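Local coordinates for peptide-binding protein (Photobacterium damsela subsp. piscicida, PDB 6SQX), which cleaves the peptidoglycan of potentially competing bacteria as a secreted endopeptidase, probably of the cysteine type usual in the NlpC/P60 family, at residues Y37-H40 against K41-D44; I223-W226 against K227-R230; V270-K273 against N274-T278. All blocks are in the same frame, centred on the assembly; numbering follows the deposited sequence. Where two conformers were deposited one is given.

Contact 1: Y37-H40 against K41-D44. With EDO (1,2-ethanediol), chain G.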
ATOM      1  N   TYR A  37      -2.444 -21.001 -11.403  1.00 21.96           N
ATOM      2  CA  TYR A  37      -1.056 -21.134 -10.984  1.00 22.98           C
ATOM      3  C   TYR A  37      -0.942 -21.918  -9.690  1.00 23.47           C
ATOM      4  O   TYR A  37       0.096 -21.853  -9.021  1.00 25.36           O
ATOM      5  CB  TYR A  37      -0.410 -19.749 -10.851  1.00 23.29           C
ATOM      6  CG  TYR A  37      -0.742 -18.903 -12.066  1.00 21.85           C
ATOM      7  CD1 TYR A  37      -0.093 -19.129 -13.278  1.00 23.32           C
ATOM      8  CD2 TYR A  37      -1.774 -17.956 -12.038  1.00 21.08           C
ATOM      9  CE1 TYR A  37      -0.423 -18.413 -14.424  1.00 23.97           C
ATOM     10  CE2 TYR A  37      -2.127 -17.230 -13.200  1.00 20.57           C
ATOM     11  CZ  TYR A  37      -1.434 -17.472 -14.385  1.00 22.02           C
ATOM     12  OH  TYR A  37      -1.730 -16.781 -15.529  1.00 22.20           O
ATOM     13  N   ILE A  38      -1.973 -22.672  -9.318  1.00 23.88           N
ATOM     14  CA  ILE A  38      -1.951 -23.485  -8.102  1.00 23.71           C
ATOM     15  C   ILE A  38      -2.223 -24.927  -8.492  1.00 25.88           C
ATOM     16  O   ILE A  38      -3.237 -25.217  -9.147  1.00 27.58           O
ATOM     17  CB  ILE A  38      -2.963 -22.991  -7.061  1.00 23.64           C
ATOM     18  CG1 ILE A  38      -2.591 -21.559  -6.629  1.00 23.67           C
ATOM     19  CG2 ILE A  38      -3.012 -23.964  -5.868  1.00 25.02           C
ATOM     20  CD1 ILE A  38      -3.646 -20.852  -5.839  1.00 24.11           C
ATOM     21  N   SER A  39      -1.320 -25.833  -8.107  0.56 25.97           N
ATOM     22  CA  SER A  39      -1.512 -27.233  -8.455  0.56 28.03           C
ATOM     23  C   SER A  39      -2.695 -27.798  -7.684  0.56 30.55           C
ATOM     24  O   SER A  39      -3.064 -27.304  -6.616  0.56 30.00           O
ATOM     25  CB  SER A  39      -0.256 -28.041  -8.134  0.56 30.74           C
ATOM     26  OG  SER A  39       0.041 -27.945  -6.762  0.56 32.43           O
ATOM     27  N   HIS A  40      -3.304 -28.845  -8.241  1.00 35.29           N
ATOM     28  CA  HIS A  40      -4.497 -29.391  -7.604  1.00 42.72           C
ATOM     29  C   HIS A  40      -4.179 -29.931  -6.215  1.00 43.21           C
ATOM     30  O   HIS A  40      -4.938 -29.703  -5.267  1.00 42.66           O
ATOM     31  CB  HIS A  40      -5.182 -30.441  -8.480  1.00 49.62           C
ATOM     32  CG  HIS A  40      -6.612 -30.673  -8.098  1.00 55.00           C
ATOM     33  ND1 HIS A  40      -7.038 -31.811  -7.445  1.00 57.07           N
ATOM     34  CD2 HIS A  40      -7.709 -29.887  -8.239  1.00 56.73           C
ATOM     35  CE1 HIS A  40      -8.338 -31.723  -7.214  1.00 58.37           C
ATOM     36  NE2 HIS A  40      -8.769 -30.566  -7.684  1.00 58.51           N
ATOM     37  N   LYS A  41      -3.022 -30.573  -6.060  1.00 44.96           N
ATOM     38  CA  LYS A  41      -2.661 -31.128  -4.762  1.00 47.39           C
ATOM     39  C   LYS A  41      -2.402 -30.051  -3.717  1.00 45.22           C
ATOM     40  O   LYS A  41      -2.499 -30.339  -2.522  1.00 44.88           O
ATOM     41  CB  LYS A  41      -1.449 -32.049  -4.891  1.00 52.00           C
ATOM     42  CG  LYS A  41      -0.147 -31.340  -5.216  1.00 55.88           C
ATOM     43  CD  LYS A  41       1.010 -32.333  -5.255  1.00 59.36           C
ATOM     44  CE  LYS A  41       2.345 -31.622  -5.440  1.00 62.29           C
ATOM     45  NZ  LYS A  41       2.667 -30.723  -4.292  1.00 63.63           N
ATOM     46  N   ASP A  42      -2.094 -28.814  -4.131  1.00 42.33           N
ATOM     47  CA  ASP A  42      -1.887 -27.746  -3.166  1.00 40.30           C
ATOM     48  C   ASP A  42      -3.176 -27.028  -2.798  1.00 38.83           C
ATOM     49  O   ASP A  42      -3.177 -26.259  -1.832  1.00 36.85           O
ATOM     50  CB  ASP A  42      -0.893 -26.713  -3.710  1.00 40.05           C
ATOM     51  CG  ASP A  42       0.531 -27.219  -3.736  1.00 41.67           C
ATOM     52  OD1 ASP A  42       0.840 -28.162  -2.981  1.00 43.90           O
ATOM     53  OD2 ASP A  42       1.342 -26.661  -4.514  1.00 40.83           O
ATOM     54  N   LEU A  43      -4.260 -27.246  -3.555  1.00 39.75           N
ATOM     55  CA  LEU A  43      -5.494 -26.500  -3.327  1.00 44.05           C
ATOM     56  C   LEU A  43      -5.859 -26.449  -1.853  1.00 48.12           C
ATOM     57  O   LEU A  43      -6.130 -25.375  -1.296  1.00 50.75           O
ATOM     58  CB  LEU A  43      -6.633 -27.155  -4.099  1.00 46.45           C
ATOM     59  CG  LEU A  43      -7.024 -26.596  -5.449  1.00 46.15           C
ATOM     60  CD1 LEU A  43      -8.342 -27.214  -5.806  1.00 46.29           C
ATOM     61  CD2 LEU A  43      -7.099 -25.066  -5.427  1.00 44.15           C
ATOM     62  N   ASP A  44      -5.837 -27.609  -1.197  1.00 48.54           N
ATOM     63  CA  ASP A  44      -6.293 -27.758   0.173  1.00 51.46           C
ATOM     64  C   ASP A  44      -5.219 -27.453   1.212  1.00 47.26           C
ATOM     65  O   ASP A  44      -5.468 -27.658   2.399  1.00 50.10           O
ATOM     66  CB  ASP A  44      -6.814 -29.179   0.389  1.00 57.94           C
ATOM     67  CG  ASP A  44      -7.986 -29.503  -0.504  1.00 63.75           C
ATOM     68  OD1 ASP A  44      -8.990 -28.753  -0.458  1.00 65.12           O
ATOM     69  OD2 ASP A  44      -7.895 -30.493  -1.264  1.00 65.90           O
TER
HETATM   70  C1  EDO G 505       2.517 -23.190  -5.411  1.00 34.27           C
HETATM   71  O1  EDO G 505       3.346 -23.242  -6.570  1.00 36.52           O
HETATM   72  C2  EDO G 505       1.076 -23.517  -5.778  1.00 29.67           C
HETATM   73  O2  EDO G 505       0.948 -24.860  -6.290  1.00 32.98           O
HETATM   74  O   HOH W   1       3.100 -28.559  -6.468  1.00 59.58           O

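Contact 2: I223-W226 against K227-R230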
ATOM      1  N   ILE A 223      -9.864   1.060  24.073  1.00 21.74           N
ATOM      2  CA  ILE A 223      -8.815   0.120  23.695  1.00 22.46           C
ATOM      3  C   ILE A 223      -8.974  -1.199  24.437  1.00 23.35           C
ATOM      4  O   ILE A 223      -8.847  -2.273  23.841  1.00 25.32           O
ATOM      5  CB  ILE A 223      -7.438   0.759  23.929  1.00 23.39           C
ATOM      6  CG1 ILE A 223      -7.233   1.908  22.955  1.00 23.32           C
ATOM      7  CG2 ILE A 223      -6.334  -0.260  23.772  1.00 23.42           C
ATOM      8  CD1 ILE A 223      -5.918   2.691  23.223  1.00 23.94           C
ATOM      9  N   THR A 224      -9.266  -1.143  25.741  1.00 24.53           N
ATOM     10  CA  THR A 224      -9.517  -2.361  26.511  1.00 25.77           C
ATOM     11  C   THR A 224     -10.636  -3.188  25.885  1.00 26.21           C
ATOM     12  O   THR A 224     -10.517  -4.415  25.733  1.00 28.30           O
ATOM     13  CB  THR A 224      -9.859  -2.000  27.965  1.00 27.43           C
ATOM     14  OG1 THR A 224      -8.731  -1.357  28.574  1.00 28.40           O
ATOM     15  CG2 THR A 224     -10.203  -3.262  28.784  1.00 29.24           C
ATOM     16  N   GLN A 225     -11.745  -2.539  25.535  1.00 24.64           N
ATOM     17  CA  GLN A 225     -12.862  -3.290  24.983  1.00 24.16           C
ATOM     18  C   GLN A 225     -12.549  -3.782  23.572  1.00 24.55           C
ATOM     19  O   GLN A 225     -12.941  -4.896  23.202  1.00 25.40           O
ATOM     20  CB  GLN A 225     -14.112  -2.412  24.989  1.00 26.01           C
ATOM     21  CG  GLN A 225     -14.604  -2.047  26.378  1.00 30.66           C
ATOM     22  CD  GLN A 225     -14.727  -3.269  27.281  1.00 35.81           C
ATOM     23  OE1 GLN A 225     -15.334  -4.278  26.898  1.00 37.72           O
ATOM     24  NE2 GLN A 225     -14.139  -3.192  28.484  1.00 39.47           N
ATOM     25  N   TRP A 226     -11.817  -2.982  22.782  1.00 23.41           N
ATOM     26  CA  TRP A 226     -11.443  -3.411  21.431  1.00 23.70           C
ATOM     27  C   TRP A 226     -10.769  -4.781  21.468  1.00 26.67           C
ATOM     28  O   TRP A 226     -11.115  -5.686  20.694  1.00 26.19           O
ATOM     29  CB  TRP A 226     -10.490  -2.377  20.823  1.00 24.06           C
ATOM     30  CG  TRP A 226     -10.037  -2.733  19.464  1.00 24.50           C
ATOM     31  CD1 TRP A 226      -8.996  -3.570  19.117  1.00 25.18           C
ATOM     32  CD2 TRP A 226     -10.590  -2.245  18.242  1.00 24.83           C
ATOM     33  NE1 TRP A 226      -8.891  -3.637  17.732  1.00 25.51           N
ATOM     34  CE2 TRP A 226      -9.839  -2.809  17.177  1.00 25.21           C
ATOM     35  CE3 TRP A 226     -11.641  -1.366  17.941  1.00 25.83           C
ATOM     36  CZ2 TRP A 226     -10.126  -2.536  15.833  1.00 25.98           C
ATOM     37  CZ3 TRP A 226     -11.918  -1.076  16.601  1.00 25.90           C
ATOM     38  CH2 TRP A 226     -11.162  -1.670  15.560  1.00 25.55           C
ATOM     39  N   LYS A 227      -9.818  -4.958  22.389  1.00 29.73           N
ATOM     40  CA  LYS A 227      -9.045  -6.191  22.495  1.00 33.58           C
ATOM     41  C   LYS A 227      -9.860  -7.391  22.941  1.00 33.89           C
ATOM     42  O   LYS A 227      -9.359  -8.516  22.856  1.00 35.60           O
ATOM     43  CB  LYS A 227      -7.874  -5.995  23.465  1.00 37.22           C
ATOM     44  CG  LYS A 227      -6.849  -5.011  22.958  1.00 41.84           C
ATOM     45  CD  LYS A 227      -5.713  -4.826  23.975  1.00 45.32           C
ATOM     46  CE  LYS A 227      -5.139  -6.178  24.418  1.00 49.06           C
ATOM     47  NZ  LYS A 227      -3.729  -6.110  24.941  1.00 52.25           N
ATOM     48  N   ARG A 228     -11.079  -7.197  23.420  1.00 31.82           N
ATOM     49  CA  ARG A 228     -11.891  -8.331  23.840  1.00 32.14           C
ATOM     50  C   ARG A 228     -12.759  -8.878  22.725  1.00 30.07           C
ATOM     51  O   ARG A 228     -13.311  -9.979  22.888  1.00 31.19           O
ATOM     52  CB  ARG A 228     -12.763  -7.964  25.049  1.00 36.06           C
ATOM     53  CG  ARG A 228     -11.941  -7.657  26.297  1.00 42.46           C
ATOM     54  CD  ARG A 228     -12.809  -7.237  27.458  1.00 49.79           C
ATOM     55  NE  ARG A 228     -11.980  -6.835  28.599  1.00 57.02           N
ATOM     56  CZ  ARG A 228     -12.443  -6.262  29.707  1.00 61.44           C
ATOM     57  NH1 ARG A 228     -11.603  -5.931  30.680  1.00 62.68           N
ATOM     58  NH2 ARG A 228     -13.741  -6.018  29.847  1.00 63.27           N
ATOM     59  N   TYR A 229     -12.893  -8.147  21.614  1.00 25.88           N
ATOM     60  CA  TYR A 229     -13.796  -8.577  20.558  1.00 23.46           C
ATOM     61  C   TYR A 229     -13.101  -9.558  19.633  1.00 22.82           C
ATOM     62  O   TYR A 229     -11.896  -9.459  19.376  1.00 23.56           O
ATOM     63  CB  TYR A 229     -14.248  -7.400  19.691  1.00 23.64           C
ATOM     64  CG  TYR A 229     -15.334  -6.538  20.291  1.00 24.40           C
ATOM     65  CD1 TYR A 229     -16.659  -6.960  20.289  1.00 26.39           C
ATOM     66  CD2 TYR A 229     -15.037  -5.283  20.841  1.00 25.88           C
ATOM     67  CE1 TYR A 229     -17.661  -6.155  20.826  1.00 26.76           C
ATOM     68  CE2 TYR A 229     -16.012  -4.499  21.365  1.00 25.59           C
ATOM     69  CZ  TYR A 229     -17.325  -4.927  21.362  1.00 26.13           C
ATOM     70  OH  TYR A 229     -18.285  -4.105  21.909  1.00 28.63           O
ATOM     71  N   ARG A 230     -13.901 -10.464  19.065  1.00 22.98           N
ATOM     72  CA  ARG A 230     -13.508 -11.109  17.827  1.00 22.56           C
ATOM     73  C   ARG A 230     -13.400 -10.041  16.741  1.00 21.37           C
ATOM     74  O   ARG A 230     -14.200  -9.105  16.696  1.00 22.70           O
ATOM     75  CB  ARG A 230     -14.608 -12.092  17.466  1.00 25.50           C
ATOM     76  CG  ARG A 230     -14.422 -12.885  16.236  1.00 30.61           C
ATOM     77  CD  ARG A 230     -15.425 -14.086  16.293  1.00 32.76           C
ATOM     78  NE  ARG A 230     -16.812 -13.641  16.521  1.00 34.56           N
ATOM     79  CZ  ARG A 230     -17.543 -13.800  17.630  1.00 34.11           C
ATOM     80  NH1 ARG A 230     -18.760 -13.273  17.676  1.00 33.13           N
ATOM     81  NH2 ARG A 230     -17.114 -14.494  18.673  1.00 35.75           N
TER
HETATM   82  O   HOH W   2      -9.106  -6.246  27.293  1.00 44.71           O
HETATM   83  O   HOH W   3      -9.654  -7.700  19.356  1.00 28.14           O

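Contact 3: V270-K273 against N274-T278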
ATOM      1  N   VAL A 270     -17.202   5.335  15.226  1.00 22.22           N
ATOM      2  CA  VAL A 270     -17.715   6.594  14.719  0.72 22.09           C
ATOM      3  C   VAL A 270     -17.333   7.697  15.694  1.00 23.11           C
ATOM      4  O   VAL A 270     -17.076   7.456  16.881  1.00 24.25           O
ATOM      5  CB  VAL A 270     -19.242   6.539  14.464  0.72 22.75           C
ATOM      6  CG1 VAL A 270     -19.580   5.513  13.364  0.72 23.93           C
ATOM      7  CG2 VAL A 270     -19.987   6.246  15.770  0.72 23.39           C
ATOM      8  N   LYS A 271     -17.248   8.928  15.168  1.00 24.12           N
ATOM      9  CA  LYS A 271     -16.824  10.061  15.990  1.00 23.47           C
ATOM     10  C   LYS A 271     -18.022  10.621  16.749  1.00 25.47           C
ATOM     11  O   LYS A 271     -19.021  11.031  16.137  1.00 27.05           O
ATOM     12  CB  LYS A 271     -16.171  11.124  15.102  1.00 22.53           C
ATOM     13  CG  LYS A 271     -15.438  12.231  15.836  1.00 23.21           C
ATOM     14  CD  LYS A 271     -14.641  13.020  14.841  1.00 23.99           C
ATOM     15  CE  LYS A 271     -13.651  13.950  15.521  1.00 24.86           C
ATOM     16  NZ  LYS A 271     -12.751  14.538  14.482  1.00 24.64           N
ATOM     17  N   ASP A 272     -17.920  10.645  18.079  1.00 27.80           N
ATOM     18  CA  ASP A 272     -18.981  11.183  18.922  1.00 32.99           C
ATOM     19  C   ASP A 272     -18.890  12.713  19.001  1.00 35.38           C
ATOM     20  O   ASP A 272     -17.964  13.340  18.475  1.00 34.05           O
ATOM     21  CB  ASP A 272     -19.016  10.444  20.270  1.00 37.04           C
ATOM     22  CG  ASP A 272     -18.026  10.991  21.324  1.00 42.71           C
ATOM     23  OD1 ASP A 272     -17.388  12.045  21.144  1.00 44.01           O
ATOM     24  OD2 ASP A 272     -17.904  10.342  22.393  1.00 45.68           O
ATOM     25  N   LYS A 273     -19.859  13.330  19.691  1.00 40.41           N
ATOM     26  CA  LYS A 273     -19.912  14.789  19.741  1.00 46.21           C
ATOM     27  C   LYS A 273     -18.707  15.402  20.447  1.00 44.79           C
ATOM     28  O   LYS A 273     -18.393  16.574  20.213  1.00 45.36           O
ATOM     29  CB  LYS A 273     -21.216  15.259  20.395  1.00 53.33           C
ATOM     30  CG  LYS A 273     -22.430  15.215  19.475  1.00 59.93           C
ATOM     31  CD  LYS A 273     -23.595  16.044  20.033  1.00 65.12           C
ATOM     32  CE  LYS A 273     -24.780  16.044  19.072  1.00 69.00           C
ATOM     33  NZ  LYS A 273     -25.834  17.033  19.457  1.00 71.00           N
ATOM     34  N   ASN A 274     -18.029  14.646  21.296  1.00 42.16           N
ATOM     35  CA  ASN A 274     -16.852  15.133  21.997  1.00 40.53           C
ATOM     36  C   ASN A 274     -15.557  14.850  21.243  1.00 35.85           C
ATOM     37  O   ASN A 274     -14.473  15.131  21.770  1.00 34.94           O
ATOM     38  CB  ASN A 274     -16.791  14.506  23.388  1.00 46.47           C
ATOM     39  CG  ASN A 274     -17.998  14.846  24.219  1.00 53.57           C
ATOM     40  OD1 ASN A 274     -18.368  16.016  24.346  1.00 56.24           O
ATOM     41  ND2 ASN A 274     -18.641  13.821  24.774  1.00 55.76           N
ATOM     42  N   GLY A 275     -15.643  14.316  20.026  1.00 32.89           N
ATOM     43  CA  GLY A 275     -14.466  13.992  19.237  1.00 29.15           C
ATOM     44  C   GLY A 275     -13.854  12.626  19.494  1.00 27.10           C
ATOM     45  O   GLY A 275     -12.841  12.290  18.858  1.00 25.05           O
ATOM     46  N   THR A 276     -14.410  11.840  20.406  1.00 27.75           N
ATOM     47  CA  THR A 276     -13.883  10.519  20.717  1.00 26.39           C
ATOM     48  C   THR A 276     -14.668   9.454  19.957  1.00 24.85           C
ATOM     49  O   THR A 276     -15.805   9.671  19.545  1.00 26.97           O
ATOM     50  CB  THR A 276     -13.921  10.232  22.222  1.00 29.35           C
ATOM     51  OG1 THR A 276     -15.257   9.897  22.624  1.00 34.67           O
ATOM     52  CG2 THR A 276     -13.463  11.449  22.992  1.00 31.15           C
ATOM     53  N   ALA A 277     -14.029   8.313  19.754  1.00 24.18           N
ATOM     54  CA  ALA A 277     -14.642   7.212  19.034  1.00 22.38           C
ATOM     55  C   ALA A 277     -15.561   6.384  19.926  1.00 23.37           C
ATOM     56  O   ALA A 277     -15.251   6.102  21.083  1.00 24.68           O
ATOM     57  CB  ALA A 277     -13.572   6.287  18.453  1.00 23.74           C
ATOM     58  N   THR A 278     -16.669   5.940  19.334  1.00 23.71           N
ATOM     59  CA  THR A 278     -17.553   4.965  19.942  0.56 23.60           C
ATOM     60  C   THR A 278     -17.924   3.943  18.874  1.00 23.74           C
ATOM     61  O   THR A 278     -17.996   4.256  17.689  1.00 25.40           O
ATOM     62  CB  THR A 278     -18.800   5.652  20.507  0.56 25.88           C
ATOM     63  OG1 THR A 278     -19.535   4.727  21.314  0.56 30.62           O
ATOM     64  CG2 THR A 278     -19.686   6.170  19.370  0.56 23.20           C
TER

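Contact 1: Y37-H40 against K41-D44
Ser-39 and Asp-42 face each other three residues apart, and between them a molecule of 1,2-ethanediol, probably left by the crystallisation liquor, is gripped at one end. Its O2 receives the nearly straight hydrogen bond of Ser-39 N, at 3.1 Å and 171°. The same hydroxyl gives its own proton to Asp-42 OD2, which lies 2.6 Å from O2. The diol thus ties the backbone on the way into the bend to the carboxylate beyond it. Farther along, in one of the two conformers of Ser-39, a water lies 3.1 Å from Ser-39 OG; it accepts from Lys-41 NZ at the same distance, 3.1 Å. Lys-41 has its CG set between its backbone N and carbonyl carbon and runs out extended until a final kink at chi4 (63°). That kink brings NZ to 3.4 Å from Asp-42 OD1, a weak hydrogen bond within a salt bridge.

What holds Ser-39 and Asp-42 on one flank is a tight turn wound by two successive i to i+3 hydrogen bonds, in the surface loop between strand 23-25 and helix 50-64. Asp-42 N reaches Ser-39 O over 3.1 Å, and Leu-43 N reaches His-40 O over 3.1 Å at 152°. His-40 and Leu-43 pack on another flank, Leu-43 CD1 lying 3.7 Å from CD2 of the imidazole.

In the next shell, Lys-45 forms a second salt bridge with Asp-42 OD1, so that two lysines share this oxygen and would probably stabilise its negative charge. Ile-38, whose CG2 packs against Asp-42 CB and Leu-43 CD2, rests on Tyr-298 and Ala-302 of helix 298-308 and on Phe-380.

Contact 2: I223-W226 against K227-R230
Ile-223 O accepts the hydrogen bond of Lys-227 N at 3.2 Å and 160°, an i to i+4 bond of the alpha-helical kind; the CG of Lys-227 lies against this same oxygen.

Thr-224 divides its side chain between two tasks. Its OG1 bonds back to Glu-220 O, while CG2 rests over a face of the Arg-228 guanidinium, 3.6 Å from NH1. Its carbonyl O takes a 2.8 Å bond from a water that in turn accepts from Arg-228 NE. The arginine, extended from CG to NE, runs beside the threonine in the same direction.

Gln-225 bends at chi2 (-50°) to bring NE2 over the guanidinium face, the amide standing nearly perpendicular to it (86°). NE2 and Arg-228 NH2 approach to 3.2 Å, but both are donors, so this is packing without a bond. Here the bonding shifts from i to i+4 to i to i+3: Gln-225 O accepts Arg-228 N at 3.0 Å and also touches Tyr-229 CD2.

Trp-226 opens a type I beta turn, its O receiving Tyr-229 N at 3.2 Å and a proton from a water that also donates to Tyr-229 O. The indole is buried, packed on Ile-144 and Pro-260, edge-to-face with Trp-68 and bonded through NE1 to Tyr-65 OH. The turn leads from helix 220-226 into strand 230-234, where Arg-230 pairs with Glu-261 of strand 259-262.

Contact 3: V270-K273 against N274-T278
Asp-272 and Thr-276 close the end of the hairpin of strands 265-271 and 277-281, whose loop is a type I turn with a G1 beta bulge. Asp-272 CB starts 3.4 Å from Thr-276 O. Because CG stands between the backbone N and the carbonyl carbon (chi1 84°), the carboxylate is swung over the loop, and CG itself lies 3.1 Å from Thr-276 O. OD1 then meets two backbone amides: Asn-274 N at 2.7 Å, a weak, bent bond that makes an Asx turn, and Thr-276 N at 3.1 Å, approaching from above the carboxylate plane. At the tip, OD2 receives the proton of Thr-276 OG1 at 2.7 Å, again from above that plane. Three bonds thus fix the rotation of the carboxylate.

The backbone of the same aspartate supplies the bulge's defining pair. Its O accepts from Gly-275 N at 3.0 Å, and its N donates to Thr-276 O at 2.8 Å. Gly-275 takes the left-handed conformation (phi 86°) usual at the G1 position of this bulge. Lys-271 runs extended past this glycine, and its NZ bonds to Ile-215 O of the neighbouring strand 215-217.

Beyond the bulge, regular pairing resumes with Val-270 and Thr-278, an antiparallel hydrogen-bonded pair. Beside it, Ala-277 CA makes a CA-H...O contact with Val-270 O at 3.3 Å.

In the fold
Contacts 2 and 3 belong together: both serve the antiparallel sheet containing strands 230-234, 259-262, 265-271 and 277-281, contact 2 feeding its first strand and contact 3 forming the turn of its hairpin. Their centres are about 17 Å apart and their nearest atoms about 8 Å. Both also lean on the preceding sheet, contact 2 through strand 142-145 and contact 3 through strand 215-217. Contact 1 stands apart, its centre about 37 Å from that of contact 2 and 47 Å from that of contact 3, and it packs on helix 298-308 and strand 395-405. That strand falls in the NlpC/P60 family region, which also contains Cys-324, found oxidised to cysteinesulfonic acid.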